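Long-range contacts in putative carbohydrate-active enzyme (Uncultured organism, PDB 5WH8), which probably hydrolyses O-glycosidic bonds as a cellulase, this chain being the glycoside hydrolase family 5 domain of a longer protein: residues 5-10 with 100-105; 128-133 with 171-176; 159-164 with 195-200; 167-172 with 199-204. All coordinates share one frame; numbering follows the deposited sequence.

Overall arrangement
The chain folds as a (beta/alpha)8 barrel, and the four contacts lie among its outer helices and connecting loops. Contact 1 is the buried one: the short helix at the N-terminus meets the turn leading into strand 103-109 through one backbone bond and apolar packing. The other three are partly buried and all use helix 157-172. Contact 2 joins its C-terminal end to helix 122-135 with a mostly polar network; contacts 3 and 4 set the same helix against the loop before strand 204-211 and share Leu199. Contact 3 relies on aliphatic packing, whereas contact 4 pairs a methyl-on-ring contact with an arginine gripping backbone carbonyls. Contact 1 touches none of the others.

Contact 1 of 4, residues 5-10 with 100-105; sequences GSPVYH and LGIYCI
Val8 lays a methyl group on the ring of Tyr103. Its CG2 lies 3.6 Å from the ring centroid and 9° off the ring normal, a CH-pi contact over the centre of one face. With CG1 anti to the backbone N (chi1 177°), CG2 is left beside that N, where it can also meet Gly101. The backbone joins here too: Val8 N donates to Gly101 O at 3.0 Å (160° at the hydrogen), from above the carbonyl plane. Pro7 CD also packs against this oxygen, 3.2 Å from Gly101 O, and Pro7 CG lies 4.1 Å from Ile102 CG2, the two side chains pointing the same way. Proline suits this place, since the first helical residue has no N-H bond to make within the helix. Ser6 is the N-cap of helix 7-11; its OG takes a weak bond from Tyr9 N (3.3 Å) and is also bonded to Pro3 O. Gly101 closes helix 83-100 with a Schellman motif. Its positive phi favours glycine, and Ser6 OG sits 3.4 Å from Gly101 CA, so a residue without a side chain fits. Further out, Tyr103 OH is hydrogen-bonded to Gly12 O. An early helical N-H lacks a carbonyl one turn back, and Gly101 O supplies one, so the chemistry joins the start of one helix to the end of another at the N-terminal end of a barrel strand.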
# COMPACT_ATOMS: atom_id res chain seq x y z
N GLY A 5 -22.50 0.70 2.66
CA GLY A 5 -22.09 1.62 1.62
C GLY A 5 -20.59 1.83 1.54
O GLY A 5 -20.12 2.54 0.64
N SER A 6 -19.84 1.18 2.42
CA SER A 6 -18.38 1.36 2.43
C SER A 6 -17.69 0.45 1.42
O SER A 6 -18.28 -0.55 0.99
CB SER A 6 -17.81 1.08 3.83
OG SER A 6 -17.97 -0.28 4.22
N PRO A 7 -16.44 0.77 1.04
CA PRO A 7 -15.71 -0.09 0.09
C PRO A 7 -15.64 -1.57 0.51
O PRO A 7 -15.79 -2.45 -0.34
CB PRO A 7 -14.31 0.57 0.04
CG PRO A 7 -14.62 2.06 0.27
CD PRO A 7 -15.73 2.04 1.32
N VAL A 8 -15.44 -1.87 1.79
CA VAL A 8 -15.32 -3.27 2.21
C VAL A 8 -16.71 -3.93 2.25
O VAL A 8 -16.86 -5.11 1.95
CB VAL A 8 -14.61 -3.42 3.59
CG1 VAL A 8 -14.56 -4.89 4.03
CG2 VAL A 8 -13.21 -2.81 3.55
N TYR A 9 -17.73 -3.17 2.62
CA TYR A 9 -19.11 -3.66 2.51
C TYR A 9 -19.44 -4.11 1.07
O TYR A 9 -20.08 -5.18 0.86
CB TYR A 9 -20.06 -2.56 2.98
CG TYR A 9 -21.51 -2.93 2.93
CD1 TYR A 9 -22.25 -2.73 1.78
CD2 TYR A 9 -22.15 -3.49 4.03
CE1 TYR A 9 -23.62 -3.08 1.72
CE2 TYR A 9 -23.50 -3.84 3.99
CZ TYR A 9 -24.22 -3.62 2.84
OH TYR A 9 -25.56 -3.98 2.82
N HIS A 10 -19.01 -3.31 0.09
CA HIS A 10 -19.31 -3.57 -1.31
C HIS A 10 -18.54 -4.75 -1.90
O HIS A 10 -19.07 -5.47 -2.75
CB HIS A 10 -19.04 -2.32 -2.15
CG HIS A 10 -20.11 -1.28 -2.04
ND1 HIS A 10 -21.43 -1.55 -2.28
CD2 HIS A 10 -20.05 0.04 -1.73
CE1 HIS A 10 -22.15 -0.45 -2.12
NE2 HIS A 10 -21.33 0.53 -1.78
N LEU A 100 -14.44 2.04 9.59
CA LEU A 100 -14.80 2.88 8.45
C LEU A 100 -15.08 2.09 7.17
O LEU A 100 -15.52 2.67 6.19
CB LEU A 100 -13.67 3.90 8.17
CG LEU A 100 -13.47 4.94 9.28
CD1 LEU A 100 -12.14 5.68 9.07
CD2 LEU A 100 -14.63 5.93 9.33
N GLY A 101 -14.84 0.78 7.18
CA GLY A 101 -15.06 -0.06 6.02
C GLY A 101 -14.13 0.23 4.85
O GLY A 101 -14.57 0.21 3.70
N ILE A 102 -12.86 0.51 5.14
CA ILE A 102 -11.85 0.58 4.07
C ILE A 102 -10.75 -0.45 4.23
O ILE A 102 -10.48 -0.94 5.34
CB ILE A 102 -11.18 1.98 3.96
CG1 ILE A 102 -10.53 2.41 5.28
CG2 ILE A 102 -12.22 3.02 3.47
CD1 ILE A 102 -9.57 3.60 5.09
N TYR A 103 -10.12 -0.77 3.12
CA TYR A 103 -9.03 -1.74 3.11
C TYR A 103 -7.78 -1.11 3.76
O TYR A 103 -7.61 0.12 3.78
CB TYR A 103 -8.78 -2.24 1.66
CG TYR A 103 -9.96 -3.03 1.15
CD1 TYR A 103 -10.10 -4.38 1.47
CD2 TYR A 103 -10.99 -2.41 0.45
CE1 TYR A 103 -11.21 -5.09 1.09
CE2 TYR A 103 -12.10 -3.12 0.04
CZ TYR A 103 -12.20 -4.45 0.37
OH TYR A 103 -13.34 -5.12 -0.02
N CYS A 104 -6.93 -1.96 4.32
CA CYS A 104 -5.76 -1.51 5.06
C CYS A 104 -4.55 -2.32 4.66
O CYS A 104 -4.54 -3.54 4.86
CB CYS A 104 -6.00 -1.61 6.56
SG CYS A 104 -4.66 -1.02 7.60
N ILE A 105 -3.52 -1.65 4.15
CA ILE A 105 -2.24 -2.31 3.86
C ILE A 105 -1.31 -2.13 5.04
O ILE A 105 -1.03 -0.98 5.44
CB ILE A 105 -1.55 -1.75 2.60
CG1 ILE A 105 -2.43 -1.92 1.37
CG2 ILE A 105 -0.24 -2.47 2.38
CD1 ILE A 105 -1.89 -1.22 0.12

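Contact 2 of 4, residues 128-133 with 171-176; sequences FWDYMS and IRKNDP
Ser133 and Ile171 bring helix 122-135 and the end of helix 157-172 together, their CA atoms 5.3 Å apart, and Ile171 O accepts from both Asn174 N and Asp175 N. Asn174 is the hub of the side chains. Its ND2 spends one hydrogen on Asp130 OD1 (3.0 Å), using the anti lone pair of that oxygen, and the other on Ser133 OG (3.0 Å, 171° at the hydrogen). Both acceptors lie in the amide plane, and the carboxylate of Asp130 is nearly coplanar with it, 11° away. Lys173 reaches the same Asp130 OD1 from the syn side, NZ at 2.8 Å, forming a salt bridge. Ser133 OG sits between its own N and carbonyl carbon (chi1 56°), from where it donates to Trp129 O at 2.7 Å while accepting from Asn174; a small hydroxyl residue suits this close approach. On the inner side Ile171 runs alongside Trp129, CD1 being 3.9 Å from Trp129 CE3. Asp175 leans its CB toward Ser133 O, but its carboxylate belongs to Lys178 and Tyr144. The amide thus uses both its hydrogens, and the doubly gripped Asp130 OD1 is probably stabilised as a charged oxygen; the lysine balances it at the more exposed edge of a seam that is polar outside and apolar where Ile171 meets Trp129.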
# COMPACT_ATOMS: atom_id res chain seq x y z
N PHE A 128 7.30 -10.20 13.58
CA PHE A 128 6.29 -9.21 13.18
C PHE A 128 5.18 -9.86 12.38
O PHE A 128 4.00 -9.68 12.69
CB PHE A 128 6.93 -8.09 12.36
CG PHE A 128 5.94 -7.07 11.84
CD1 PHE A 128 5.51 -6.03 12.63
CD2 PHE A 128 5.46 -7.16 10.54
CE1 PHE A 128 4.59 -5.09 12.14
CE2 PHE A 128 4.54 -6.22 10.04
CZ PHE A 128 4.13 -5.18 10.84
N TRP A 129 5.55 -10.59 11.33
CA TRP A 129 4.55 -11.14 10.44
C TRP A 129 3.83 -12.32 11.08
O TRP A 129 2.65 -12.53 10.79
CB TRP A 129 5.18 -11.51 9.10
CG TRP A 129 5.35 -10.28 8.22
CD1 TRP A 129 6.51 -9.76 7.71
CD2 TRP A 129 4.29 -9.39 7.80
NE1 TRP A 129 6.23 -8.62 6.98
CE2 TRP A 129 4.89 -8.37 7.03
CE3 TRP A 129 2.91 -9.36 8.00
CZ2 TRP A 129 4.12 -7.33 6.43
CZ3 TRP A 129 2.16 -8.33 7.44
CH2 TRP A 129 2.78 -7.32 6.66
N ASP A 130 4.50 -13.06 11.97
CA ASP A 130 3.84 -14.12 12.76
C ASP A 130 2.72 -13.49 13.60
O ASP A 130 1.57 -13.95 13.56
CB ASP A 130 4.88 -14.82 13.66
CG ASP A 130 4.41 -16.18 14.21
OD1 ASP A 130 3.42 -16.77 13.76
OD2 ASP A 130 5.10 -16.68 15.12
N TYR A 131 3.06 -12.44 14.33
CA TYR A 131 2.07 -11.73 15.13
C TYR A 131 0.94 -11.16 14.28
O TYR A 131 -0.24 -11.37 14.58
CB TYR A 131 2.70 -10.61 15.95
CG TYR A 131 1.63 -9.83 16.66
CD1 TYR A 131 1.05 -10.33 17.82
CD2 TYR A 131 1.12 -8.65 16.13
CE1 TYR A 131 0.02 -9.65 18.46
CE2 TYR A 131 0.09 -7.97 16.76
CZ TYR A 131 -0.46 -8.48 17.93
OH TYR A 131 -1.48 -7.83 18.59
N MET A 132 1.26 -10.41 13.22
CA MET A 132 0.21 -9.70 12.50
C MET A 132 -0.77 -10.64 11.81
O MET A 132 -1.98 -10.38 11.77
CB MET A 132 0.81 -8.73 11.47
CG MET A 132 1.42 -7.48 12.12
SD MET A 132 0.14 -6.44 12.91
CE MET A 132 1.11 -5.43 13.98
N SER A 133 -0.27 -11.74 11.26
CA SER A 133 -1.13 -12.69 10.57
C SER A 133 -2.00 -13.47 11.55
O SER A 133 -3.16 -13.74 11.24
CB SER A 133 -0.30 -13.65 9.69
OG SER A 133 0.71 -14.35 10.41
N ILE A 171 3.27 -16.33 7.53
CA ILE A 171 1.96 -15.70 7.41
C ILE A 171 0.85 -16.74 7.15
O ILE A 171 -0.20 -16.74 7.80
CB ILE A 171 1.97 -14.63 6.28
CG1 ILE A 171 2.83 -13.44 6.72
CG2 ILE A 171 0.54 -14.21 5.90
CD1 ILE A 171 3.01 -12.38 5.60
N ARG A 172 1.10 -17.64 6.20
CA ARG A 172 0.05 -18.53 5.72
C ARG A 172 -0.29 -19.64 6.72
O ARG A 172 -1.39 -20.18 6.67
CB ARG A 172 0.48 -19.13 4.37
CG ARG A 172 0.47 -18.11 3.21
CD ARG A 172 -0.97 -17.82 2.78
NE ARG A 172 -1.20 -16.60 2.00
CZ ARG A 172 -1.14 -16.50 0.68
NH1 ARG A 172 -0.77 -17.54 -0.06
NH2 ARG A 172 -1.40 -15.34 0.11
N LYS A 173 0.61 -19.94 7.66
CA LYS A 173 0.25 -20.91 8.70
C LYS A 173 -0.85 -20.35 9.62
O LYS A 173 -1.61 -21.10 10.21
CB LYS A 173 1.47 -21.33 9.51
CG LYS A 173 1.95 -20.34 10.53
CD LYS A 173 2.98 -20.98 11.45
CE LYS A 173 3.66 -19.95 12.31
NZ LYS A 173 2.79 -19.45 13.39
N ASN A 174 -0.92 -19.02 9.73
CA ASN A 174 -1.93 -18.33 10.54
C ASN A 174 -3.15 -17.83 9.76
O ASN A 174 -4.28 -17.82 10.28
CB ASN A 174 -1.32 -17.13 11.25
CG ASN A 174 -0.22 -17.50 12.22
OD1 ASN A 174 -0.35 -18.48 12.97
ND2 ASN A 174 0.85 -16.72 12.24
N ASP A 175 -2.90 -17.38 8.53
CA ASP A 175 -3.89 -16.64 7.73
C ASP A 175 -3.79 -17.12 6.27
O ASP A 175 -3.06 -16.55 5.45
CB ASP A 175 -3.61 -15.14 7.86
CG ASP A 175 -4.72 -14.28 7.29
OD1 ASP A 175 -5.63 -14.84 6.64
OD2 ASP A 175 -4.67 -13.04 7.49
N PRO A 176 -4.51 -18.20 5.95
CA PRO A 176 -4.31 -18.88 4.67
C PRO A 176 -4.72 -18.13 3.39
O PRO A 176 -4.19 -18.46 2.33
CB PRO A 176 -5.18 -20.15 4.82
CG PRO A 176 -5.31 -20.36 6.27
CD PRO A 176 -5.27 -19.02 6.92

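Contact 3 of 4, residues 159-164 with 195-200; sequences DVKEYA and AQDPLS. With EDO (1,2-ethanediol), chain H.
Lys161 faces an acidic residue, Asp197, yet makes no salt bridge with it: NZ stays 4.0 Å from Asp197 OD2, and the two segments exchange no hydrogen bond. The aliphatic part of the lysine does the touching instead. CE approaches Asp197 O to 3.3 Å, and CD lies 3.7 Å from Asp197 OD2, the two side chains crossing at about a right angle. The chain is extended until it bends at its last torsion (chi4 -82°), which places NZ; the ammonium group forms its salt bridge with Glu165, one turn further along the helix. Methylene hydrogens next to an ammonium group are probably somewhat polarised, so the approach of CE to a carbonyl oxygen is likely to be mildly favourable. That oxygen also accepts from Trp157 NE1. A long, flexible lysine suits the spot, because it offers carbon to the loop and charge to the helix.

Nearer the barrel the contact turns apolar. Leu199 slides past Lys161 in the opposite direction, its CD2 3.9 Å from Lys161 CG, and the same methyl lies 3.9 Å from Ala164 CB, where a small residue lets the loop come close. Away from the loop, Asp159 binds an ethanediol, probably from the crystallisation liquor, with O2 donating to Asp159 OD1 (2.7 Å) and O1 to Asp159 OD2 (2.8 Å). Through Lys161, Ala164 and Leu199 the loop after helix 191-194 rests on helix 157-172, with Leu199 also touching Cys182 of strand 180-182 and Val204 at the start of strand 204-211.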
# COMPACT_ATOMS: atom_id res chain seq x y z
N ASP A 159 17.18 -12.92 -4.42
CA ASP A 159 17.28 -12.57 -3.01
C ASP A 159 15.93 -12.17 -2.42
O ASP A 159 15.59 -12.56 -1.28
CB ASP A 159 18.29 -11.44 -2.84
CG ASP A 159 19.63 -11.78 -3.43
OD1 ASP A 159 20.27 -12.72 -2.91
OD2 ASP A 159 20.02 -11.16 -4.44
N VAL A 160 15.14 -11.41 -3.17
CA VAL A 160 13.80 -11.07 -2.69
C VAL A 160 12.91 -12.32 -2.60
O VAL A 160 12.11 -12.46 -1.67
CB VAL A 160 13.13 -10.00 -3.61
CG1 VAL A 160 11.72 -9.64 -3.12
CG2 VAL A 160 14.00 -8.75 -3.69
N LYS A 161 13.04 -13.23 -3.57
CA LYS A 161 12.26 -14.47 -3.56
C LYS A 161 12.61 -15.32 -2.33
O LYS A 161 11.72 -15.92 -1.71
CB LYS A 161 12.50 -15.25 -4.87
CG LYS A 161 11.63 -16.47 -5.08
CD LYS A 161 11.76 -16.97 -6.51
CE LYS A 161 10.81 -18.11 -6.82
NZ LYS A 161 11.34 -19.39 -6.35
N GLU A 162 13.89 -15.35 -1.93
CA GLU A 162 14.27 -16.09 -0.74
C GLU A 162 13.70 -15.46 0.53
O GLU A 162 13.26 -16.16 1.43
CB GLU A 162 15.80 -16.22 -0.65
CG GLU A 162 16.31 -17.21 -1.71
CD GLU A 162 17.80 -17.47 -1.67
OE1 GLU A 162 18.59 -16.54 -1.41
OE2 GLU A 162 18.19 -18.63 -1.93
N TYR A 163 13.67 -14.13 0.59
CA TYR A 163 13.00 -13.43 1.69
C TYR A 163 11.53 -13.82 1.76
O TYR A 163 11.02 -14.16 2.83
CB TYR A 163 13.14 -11.90 1.54
CG TYR A 163 12.26 -11.09 2.49
CD1 TYR A 163 12.66 -10.88 3.80
CD2 TYR A 163 11.03 -10.58 2.09
CE1 TYR A 163 11.87 -10.15 4.67
CE2 TYR A 163 10.23 -9.86 2.96
CZ TYR A 163 10.65 -9.65 4.25
OH TYR A 163 9.89 -8.95 5.16
N ALA A 164 10.85 -13.76 0.62
CA ALA A 164 9.42 -14.06 0.56
C ALA A 164 9.15 -15.51 0.95
O ALA A 164 8.14 -15.82 1.58
CB ALA A 164 8.88 -13.77 -0.82
N ALA A 195 8.80 -11.82 -12.93
CA ALA A 195 7.95 -12.62 -13.83
C ALA A 195 8.71 -13.78 -14.47
O ALA A 195 8.07 -14.69 -15.00
CB ALA A 195 7.39 -11.74 -14.90
N GLN A 196 10.04 -13.74 -14.44
CA GLN A 196 10.85 -14.83 -15.00
C GLN A 196 10.90 -16.05 -14.06
O GLN A 196 11.20 -17.16 -14.50
CB GLN A 196 12.28 -14.37 -15.31
CG GLN A 196 12.37 -13.08 -16.13
CD GLN A 196 11.68 -13.17 -17.49
OE1 GLN A 196 11.88 -14.13 -18.24
NE2 GLN A 196 10.87 -12.17 -17.82
N ASP A 197 10.59 -15.84 -12.78
CA ASP A 197 10.66 -16.90 -11.78
C ASP A 197 9.71 -16.57 -10.64
O ASP A 197 10.15 -16.27 -9.54
CB ASP A 197 12.10 -17.04 -11.27
CG ASP A 197 12.31 -18.25 -10.37
OD1 ASP A 197 11.48 -19.20 -10.38
OD2 ASP A 197 13.33 -18.26 -9.65
N PRO A 198 8.39 -16.60 -10.90
CA PRO A 198 7.45 -16.14 -9.87
C PRO A 198 7.32 -17.06 -8.67
O PRO A 198 7.68 -18.25 -8.73
CB PRO A 198 6.10 -16.05 -10.61
CG PRO A 198 6.27 -16.81 -11.85
CD PRO A 198 7.73 -16.89 -12.18
N LEU A 199 6.81 -16.50 -7.58
CA LEU A 199 6.47 -17.27 -6.37
C LEU A 199 5.38 -18.31 -6.66
O LEU A 199 4.50 -18.08 -7.49
CB LEU A 199 6.00 -16.33 -5.25
CG LEU A 199 7.05 -15.35 -4.74
CD1 LEU A 199 6.39 -14.17 -4.02
CD2 LEU A 199 7.99 -16.11 -3.81
N SER A 200 5.44 -19.45 -5.97
CA SER A 200 4.46 -20.53 -6.23
C SER A 200 3.20 -20.50 -5.36
O SER A 200 2.37 -21.40 -5.42
CB SER A 200 5.13 -21.90 -6.07
OG SER A 200 6.13 -22.05 -7.05
C1 EDO H . 22.34 -13.90 -5.98
O1 EDO H . 21.37 -12.88 -6.24
C2 EDO H . 23.38 -13.44 -4.96
O2 EDO H . 22.78 -12.93 -3.77

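Contact 4 of 4, residues 167-172 with 199-204; sequences VIPVIR and LSYDNV. With EDO (1,2-ethanediol), chain C.
Asp202 O is gripped by both terminal nitrogens of Arg172: NH1 donates at 2.7 Å (149° at the hydrogen), and NH2 adds a weak bond at 3.0 Å. The contact belongs to the (beta/alpha)8 barrel, where helix 157-172 packs beside the loop that enters strand 204-211. Arg172 NH2 also makes a weak bond to Asn203 O, 3.1 Å away, and is bonded to Lys178 O outside the two segments. Both loop oxygens lie at the edge of the guanidinium, near its plane; arginine suits the place because its flat, many-hydrogen end can serve several carbonyls together. Asn203 has left-handed backbone angles (54°/50°), which asparagine tolerates well, and its OD1 is bonded to Val16 N. One turn back on the helix, Ile168 covers the ring of Tyr201. Its CG2 stands 3.6 Å from the ring centroid, over the centre of one face, in a CH-pi contact, while CD1 reaches Tyr201 CD2 at 3.7 Å. An isoleucine, branched at CB, can offer both methyls to one ring. Pro169, whose N lacks a hydrogen for the preceding turn where the helix kinks, places its CG 3.6 Å from Tyr201 OH.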
# COMPACT_ATOMS: atom_id res chain seq x y z
N VAL A 167 9.16 -15.53 4.78
CA VAL A 167 8.05 -14.86 5.46
C VAL A 167 6.66 -15.42 5.10
O VAL A 167 5.78 -15.49 5.97
CB VAL A 167 8.09 -13.31 5.15
CG1 VAL A 167 6.84 -12.61 5.59
CG2 VAL A 167 9.35 -12.67 5.79
N ILE A 168 6.41 -15.79 3.85
CA ILE A 168 5.06 -16.17 3.45
C ILE A 168 4.58 -17.43 4.20
O ILE A 168 3.43 -17.47 4.62
CB ILE A 168 4.95 -16.34 1.92
CG1 ILE A 168 5.02 -14.93 1.27
CG2 ILE A 168 3.64 -17.04 1.53
CD1 ILE A 168 5.05 -14.96 -0.23
N PRO A 169 5.46 -18.43 4.39
CA PRO A 169 4.96 -19.57 5.18
C PRO A 169 4.56 -19.22 6.62
O PRO A 169 3.67 -19.85 7.20
CB PRO A 169 6.14 -20.55 5.16
CG PRO A 169 6.87 -20.22 3.89
CD PRO A 169 6.78 -18.70 3.80
N VAL A 170 5.23 -18.23 7.19
CA VAL A 170 4.93 -17.77 8.55
C VAL A 170 3.56 -17.09 8.57
O VAL A 170 2.78 -17.26 9.52
CB VAL A 170 6.02 -16.81 9.05
CG1 VAL A 170 5.63 -16.15 10.36
CG2 VAL A 170 7.35 -17.56 9.19
N ILE A 171 3.27 -16.33 7.53
CA ILE A 171 1.96 -15.70 7.41
C ILE A 171 0.85 -16.74 7.15
O ILE A 171 -0.20 -16.74 7.80
CB ILE A 171 1.97 -14.63 6.28
CG1 ILE A 171 2.83 -13.44 6.72
CG2 ILE A 171 0.54 -14.21 5.90
CD1 ILE A 171 3.01 -12.38 5.60
N ARG A 172 1.10 -17.64 6.20
CA ARG A 172 0.05 -18.53 5.72
C ARG A 172 -0.29 -19.64 6.72
O ARG A 172 -1.39 -20.18 6.67
CB ARG A 172 0.48 -19.13 4.37
CG ARG A 172 0.47 -18.11 3.21
CD ARG A 172 -0.97 -17.82 2.78
NE ARG A 172 -1.20 -16.60 2.00
CZ ARG A 172 -1.14 -16.50 0.68
NH1 ARG A 172 -0.77 -17.54 -0.06
NH2 ARG A 172 -1.40 -15.34 0.11
N LEU A 199 6.81 -16.50 -7.58
CA LEU A 199 6.47 -17.27 -6.37
C LEU A 199 5.38 -18.31 -6.66
O LEU A 199 4.50 -18.08 -7.49
CB LEU A 199 6.00 -16.33 -5.25
CG LEU A 199 7.05 -15.35 -4.74
CD1 LEU A 199 6.39 -14.17 -4.02
CD2 LEU A 199 7.99 -16.11 -3.81
N SER A 200 5.44 -19.45 -5.97
CA SER A 200 4.46 -20.53 -6.23
C SER A 200 3.20 -20.50 -5.36
O SER A 200 2.37 -21.40 -5.42
CB SER A 200 5.13 -21.90 -6.07
OG SER A 200 6.13 -22.05 -7.05
N TYR A 201 3.05 -19.45 -4.56
CA TYR A 201 1.92 -19.34 -3.64
C TYR A 201 0.70 -18.71 -4.31
O TYR A 201 0.86 -17.92 -5.24
CB TYR A 201 2.31 -18.48 -2.42
CG TYR A 201 3.55 -18.94 -1.70
CD1 TYR A 201 3.51 -20.02 -0.84
CD2 TYR A 201 4.76 -18.28 -1.88
CE1 TYR A 201 4.66 -20.45 -0.18
CE2 TYR A 201 5.89 -18.69 -1.22
CZ TYR A 201 5.85 -19.78 -0.38
OH TYR A 201 7.00 -20.17 0.27
N ASP A 202 -0.49 -19.04 -3.82
CA ASP A 202 -1.74 -18.39 -4.25
C ASP A 202 -1.91 -16.99 -3.62
O ASP A 202 -1.32 -16.69 -2.58
CB ASP A 202 -2.97 -19.23 -3.85
CG ASP A 202 -2.98 -20.61 -4.47
OD1 ASP A 202 -2.56 -20.76 -5.64
OD2 ASP A 202 -3.46 -21.55 -3.79
N ASN A 203 -2.77 -16.18 -4.23
CA ASN A 203 -3.17 -14.86 -3.69
C ASN A 203 -1.95 -14.00 -3.41
O ASN A 203 -1.82 -13.41 -2.33
CB ASN A 203 -4.04 -15.03 -2.43
CG ASN A 203 -5.46 -15.38 -2.75
OD1 ASN A 203 -6.01 -14.94 -3.76
ND2 ASN A 203 -6.07 -16.20 -1.90
N VAL A 204 -1.07 -13.91 -4.40
CA VAL A 204 0.10 -13.04 -4.34
C VAL A 204 0.04 -12.01 -5.48
O VAL A 204 -0.25 -12.34 -6.64
CB VAL A 204 1.43 -13.84 -4.42
CG1 VAL A 204 2.64 -12.91 -4.53
CG2 VAL A 204 1.57 -14.74 -3.21
C1 EDO C . -0.74 -14.14 -10.50
O1 EDO C . -1.92 -14.24 -9.69
C2 EDO C . 0.44 -13.77 -9.61
O2 EDO C . 0.42 -12.36 -9.34